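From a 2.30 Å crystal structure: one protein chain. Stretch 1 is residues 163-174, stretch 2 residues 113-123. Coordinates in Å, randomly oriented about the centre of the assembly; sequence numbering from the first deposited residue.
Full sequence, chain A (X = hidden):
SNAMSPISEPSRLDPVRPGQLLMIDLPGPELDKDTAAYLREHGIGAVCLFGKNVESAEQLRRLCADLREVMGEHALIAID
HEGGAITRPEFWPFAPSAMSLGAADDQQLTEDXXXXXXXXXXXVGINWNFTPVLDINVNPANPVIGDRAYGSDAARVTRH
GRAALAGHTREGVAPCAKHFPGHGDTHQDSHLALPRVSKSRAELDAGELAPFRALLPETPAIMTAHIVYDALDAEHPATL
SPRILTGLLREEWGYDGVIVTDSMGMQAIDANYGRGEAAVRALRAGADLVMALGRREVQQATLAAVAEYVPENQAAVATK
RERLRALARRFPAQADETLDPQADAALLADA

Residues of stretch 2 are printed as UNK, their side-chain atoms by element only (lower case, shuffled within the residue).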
# COMPACT_ATOMS: atom_id res chain seq x y z
N ALA A 163 -12.35 -12.74 -2.97
CA ALA A 163 -13.06 -12.38 -4.20
C ALA A 163 -12.52 -11.09 -4.81
O ALA A 163 -12.33 -10.99 -6.02
CB ALA A 163 -14.55 -12.25 -3.92
N ALA A 164 -12.27 -10.10 -3.95
CA ALA A 164 -11.74 -8.80 -4.38
C ALA A 164 -10.34 -8.93 -4.99
O ALA A 164 -10.05 -8.34 -6.04
CB ALA A 164 -11.73 -7.83 -3.22
N LEU A 165 -9.49 -9.73 -4.33
CA LEU A 165 -8.14 -10.00 -4.84
C LEU A 165 -8.20 -10.68 -6.21
O LEU A 165 -7.49 -10.27 -7.13
CB LEU A 165 -7.35 -10.88 -3.87
CG LEU A 165 -6.99 -10.32 -2.49
CD1 LEU A 165 -6.67 -11.47 -1.55
CD2 LEU A 165 -5.81 -9.33 -2.54
N ALA A 166 -9.06 -11.69 -6.34
CA ALA A 166 -9.13 -12.49 -7.56
C ALA A 166 -9.70 -11.70 -8.73
O ALA A 166 -9.28 -11.89 -9.86
CB ALA A 166 -9.95 -13.79 -7.33
N GLY A 167 -10.67 -10.84 -8.47
CA GLY A 167 -11.21 -9.96 -9.49
C GLY A 167 -10.18 -9.01 -10.08
O GLY A 167 -10.24 -8.69 -11.26
N HIS A 168 -9.23 -8.55 -9.26
CA HIS A 168 -8.17 -7.66 -9.74
C HIS A 168 -7.11 -8.47 -10.49
O HIS A 168 -6.75 -8.16 -11.61
CB HIS A 168 -7.54 -6.88 -8.58
CG HIS A 168 -8.33 -5.68 -8.19
ND1 HIS A 168 -9.39 -5.74 -7.32
CD2 HIS A 168 -8.23 -4.39 -8.58
CE1 HIS A 168 -9.91 -4.53 -7.18
NE2 HIS A 168 -9.22 -3.69 -7.94
N THR A 169 -6.61 -9.49 -9.82
CA THR A 169 -5.57 -10.36 -10.33
C THR A 169 -5.91 -10.92 -11.71
O THR A 169 -5.10 -10.83 -12.64
CB THR A 169 -5.33 -11.48 -9.30
OG1 THR A 169 -4.58 -10.93 -8.21
CG2 THR A 169 -4.53 -12.60 -9.89
N ARG A 170 -7.13 -11.45 -11.86
CA ARG A 170 -7.51 -12.01 -13.15
C ARG A 170 -7.68 -10.95 -14.26
O ARG A 170 -7.67 -11.30 -15.44
CB ARG A 170 -8.74 -12.92 -13.03
CG ARG A 170 -10.08 -12.22 -12.78
CD ARG A 170 -11.15 -13.30 -12.60
NE ARG A 170 -12.54 -12.90 -12.36
CZ ARG A 170 -13.37 -12.40 -13.28
NH1 ARG A 170 -12.91 -12.12 -14.51
NH2 ARG A 170 -14.66 -12.15 -12.96
N GLU A 171 -7.82 -9.68 -13.88
CA GLU A 171 -7.93 -8.60 -14.86
C GLU A 171 -6.60 -7.85 -15.07
O GLU A 171 -6.56 -6.83 -15.77
CB GLU A 171 -9.07 -7.63 -14.53
CG GLU A 171 -10.51 -8.25 -14.55
CD GLU A 171 -10.99 -8.78 -15.91
OE1 GLU A 171 -10.27 -8.68 -16.93
OE2 GLU A 171 -12.13 -9.33 -15.97
N GLY A 172 -5.51 -8.35 -14.50
CA GLY A 172 -4.21 -7.69 -14.67
C GLY A 172 -3.97 -6.41 -13.88
O GLY A 172 -3.18 -5.58 -14.31
N VAL A 173 -4.64 -6.23 -12.74
CA VAL A 173 -4.36 -5.12 -11.85
C VAL A 173 -3.90 -5.71 -10.52
O VAL A 173 -4.55 -6.64 -9.99
CB VAL A 173 -5.63 -4.23 -11.62
CG1 VAL A 173 -5.39 -3.19 -10.52
CG2 VAL A 173 -6.07 -3.55 -12.90
N ALA A 174 -2.78 -5.21 -9.99
CA ALA A 174 -2.32 -5.64 -8.67
C ALA A 174 -3.25 -5.05 -7.63
O ALA A 174 -3.50 -3.85 -7.64
CB ALA A 174 -0.91 -5.17 -8.41
N UNK A 113 -17.69 -7.56 -9.30
CA UNK A 113 -17.69 -6.09 -9.17
C UNK A 113 -16.24 -5.56 -9.16
O UNK A 113 -15.93 -4.52 -9.76
c UNK A 113 -18.46 -5.64 -7.89
c UNK A 113 -18.18 -4.16 -7.58
c UNK A 113 -19.96 -5.90 -8.06
N UNK A 114 -15.36 -6.28 -8.48
CA UNK A 114 -13.95 -5.93 -8.49
C UNK A 114 -13.30 -6.18 -9.87
O UNK A 114 -12.43 -5.41 -10.30
c UNK A 114 -13.23 -6.64 -7.34
c UNK A 114 -13.45 -5.94 -6.00
n UNK A 114 -14.49 -6.35 -5.27
o UNK A 114 -12.72 -5.01 -5.65
N UNK A 115 -13.77 -7.21 -10.56
CA UNK A 115 -13.28 -7.49 -11.90
C UNK A 115 -13.63 -6.34 -12.82
O UNK A 115 -12.79 -5.91 -13.61
c UNK A 115 -13.82 -8.79 -12.43
N UNK A 116 -14.87 -5.83 -12.72
CA UNK A 116 -15.28 -4.68 -13.55
C UNK A 116 -14.51 -3.41 -13.21
O UNK A 116 -14.16 -2.64 -14.09
c UNK A 116 -16.75 -4.42 -13.42
N UNK A 117 -14.26 -3.19 -11.93
CA UNK A 117 -13.49 -2.04 -11.52
C UNK A 117 -12.06 -2.15 -12.09
O UNK A 117 -11.51 -1.19 -12.61
c UNK A 117 -12.45 -0.98 -9.38
c UNK A 117 -12.55 0.49 -9.94
c UNK A 117 -12.54 -1.01 -7.84
c UNK A 117 -13.49 -1.92 -10.00
N UNK A 118 -11.49 -3.34 -12.00
CA UNK A 118 -10.12 -3.56 -12.49
C UNK A 118 -10.02 -3.36 -14.02
O UNK A 118 -9.02 -2.79 -14.50
c UNK A 118 -9.59 -4.93 -12.06
N UNK A 119 -11.05 -3.78 -14.76
CA UNK A 119 -11.10 -3.59 -16.22
C UNK A 119 -11.12 -2.11 -16.58
O UNK A 119 -10.49 -1.71 -17.57
c UNK A 119 -12.33 -4.26 -16.86
n UNK A 119 -14.68 -6.14 -17.31
n UNK A 119 -14.67 -8.03 -15.96
c UNK A 119 -12.23 -5.77 -16.98
c UNK A 119 -13.34 -6.36 -17.86
n UNK A 119 -16.51 -6.66 -16.00
c UNK A 119 -15.28 -6.94 -16.42
N UNK A 120 -11.86 -1.32 -15.82
CA UNK A 120 -11.86 0.12 -16.04
C UNK A 120 -10.45 0.70 -15.75
O UNK A 120 -9.94 1.52 -16.51
n UNK A 120 -13.92 3.42 -17.77
c UNK A 120 -12.96 0.81 -15.23
o UNK A 120 -15.01 1.49 -17.26
c UNK A 120 -14.14 2.35 -16.99
c UNK A 120 -13.26 2.26 -15.70
N UNK A 121 -9.81 0.25 -14.67
CA UNK A 121 -8.48 0.73 -14.32
C UNK A 121 -7.46 0.35 -15.40
O UNK A 121 -6.68 1.17 -15.85
c UNK A 121 -8.99 2.16 -11.66
c UNK A 121 -8.04 0.20 -12.96
c UNK A 121 -8.17 0.13 -10.44
c UNK A 121 -8.83 0.65 -11.72
N UNK A 122 -7.50 -0.92 -15.80
CA UNK A 122 -6.66 -1.43 -16.87
C UNK A 122 -6.83 -0.64 -18.17
O UNK A 122 -5.84 -0.32 -18.84
n UNK A 122 -3.99 -2.90 -16.73
c UNK A 122 -5.98 -3.67 -18.03
n UNK A 122 -2.83 -2.22 -18.62
c UNK A 122 -6.92 -2.94 -17.06
c UNK A 122 -3.16 -2.05 -17.34
c UNK A 122 -4.65 -4.05 -17.37
n UNK A 122 -2.67 -1.03 -16.67
N UNK A 123 -8.06 -0.27 -18.53
CA UNK A 123 -8.24 0.51 -19.76
C UNK A 123 -7.68 1.93 -19.72
O UNK A 123 -7.37 2.49 -20.77
c UNK A 123 -9.69 0.48 -20.28
o UNK A 123 -10.47 1.49 -19.66
O HOH W 1 -16.33 -10.42 -14.78

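Position 113 has three side-chain carbons, one bearing the other two, and its side chain makes no contact with stretch 1. A fork at CB means valine, V113, apolar and at home at a partly exposed helix position.

At 114 there are two carbons, the second bearing one oxygen and one nitrogen. CB points toward the other helix; the oxygen lies 3.2 Å from CE1 of H168, and the carbon bearing it 3.7 Å from CA of A164. This is asparagine, N114. The compact amide fits beside small A164, and ND2 is hydrogen-bonded elsewhere in the structure, so the nitrogen of this buried amide is satisfied.

Position 115 has a single carbon. Its CA approaches O of G167 to 3.3 Å in a CA-H...O contact, while its CB lies 3.5 Å from NH2 of R170, over one face of the guanidinium. It is alanine, A115; a methyl group suits a place where the backbones come so close.

Position 116 also has one carbon, pointing away from stretch 1: alanine, A116, a residue that favours helix and needs no partner here.

Position 117 shows four carbons, forked at the second, one terminal carbon reaching 4.3 Å from NE2 of H168. This is leucine, L117, long enough to touch the contact's margin.

One carbon at 118 points toward stretch 1, its CB 3.7 Å from CB of E171, 3.8 Å from CD2 of H168 and 3.9 Å from CG2 of V173. It is alanine, A118, one small methyl meeting several neighbours.

At 119, three carbons and a nitrogen lead to a carbon bearing two more nitrogens, one of them 2.9 Å from OE2 of E171. This is arginine, R119, whose long chain lets NH1 donate that hydrogen bond within a salt bridge; a water accepts from both R119 NH1 and R170 NH2.

Position 120 has three carbons, the third bearing oxygen and nitrogen, out of reach: glutamine, Q120, its polar amide at home where exposed.

At 121, four carbons fork at the second, with CB 4.2 Å from CG2 of V173: leucine, L121, apolar and buried.

Position 122 has three carbons, a nitrogen, then a carbon bearing two more nitrogens; its third carbon lies 3.7 Å from O of E171. This is arginine, R122: the aliphatic part packs on the turn, and NH1 and NH2 are satisfied elsewhere.

One carbon and one oxygen at 123, out of reach, mean serine, S123, whose short hydroxyl OG donates to O of Q120.

The helix axes approach to 7.3 Å at 35°. G167 permits this: an ideal CB there would lie 2.9 Å from N of A115, a clash. Beyond this close crossing, the T169–G172 turn leads to V173, which packs on A118 and L121, while E171 bridges R119 and R170.

Stretch 2 (113-123) VNAALARQLRS
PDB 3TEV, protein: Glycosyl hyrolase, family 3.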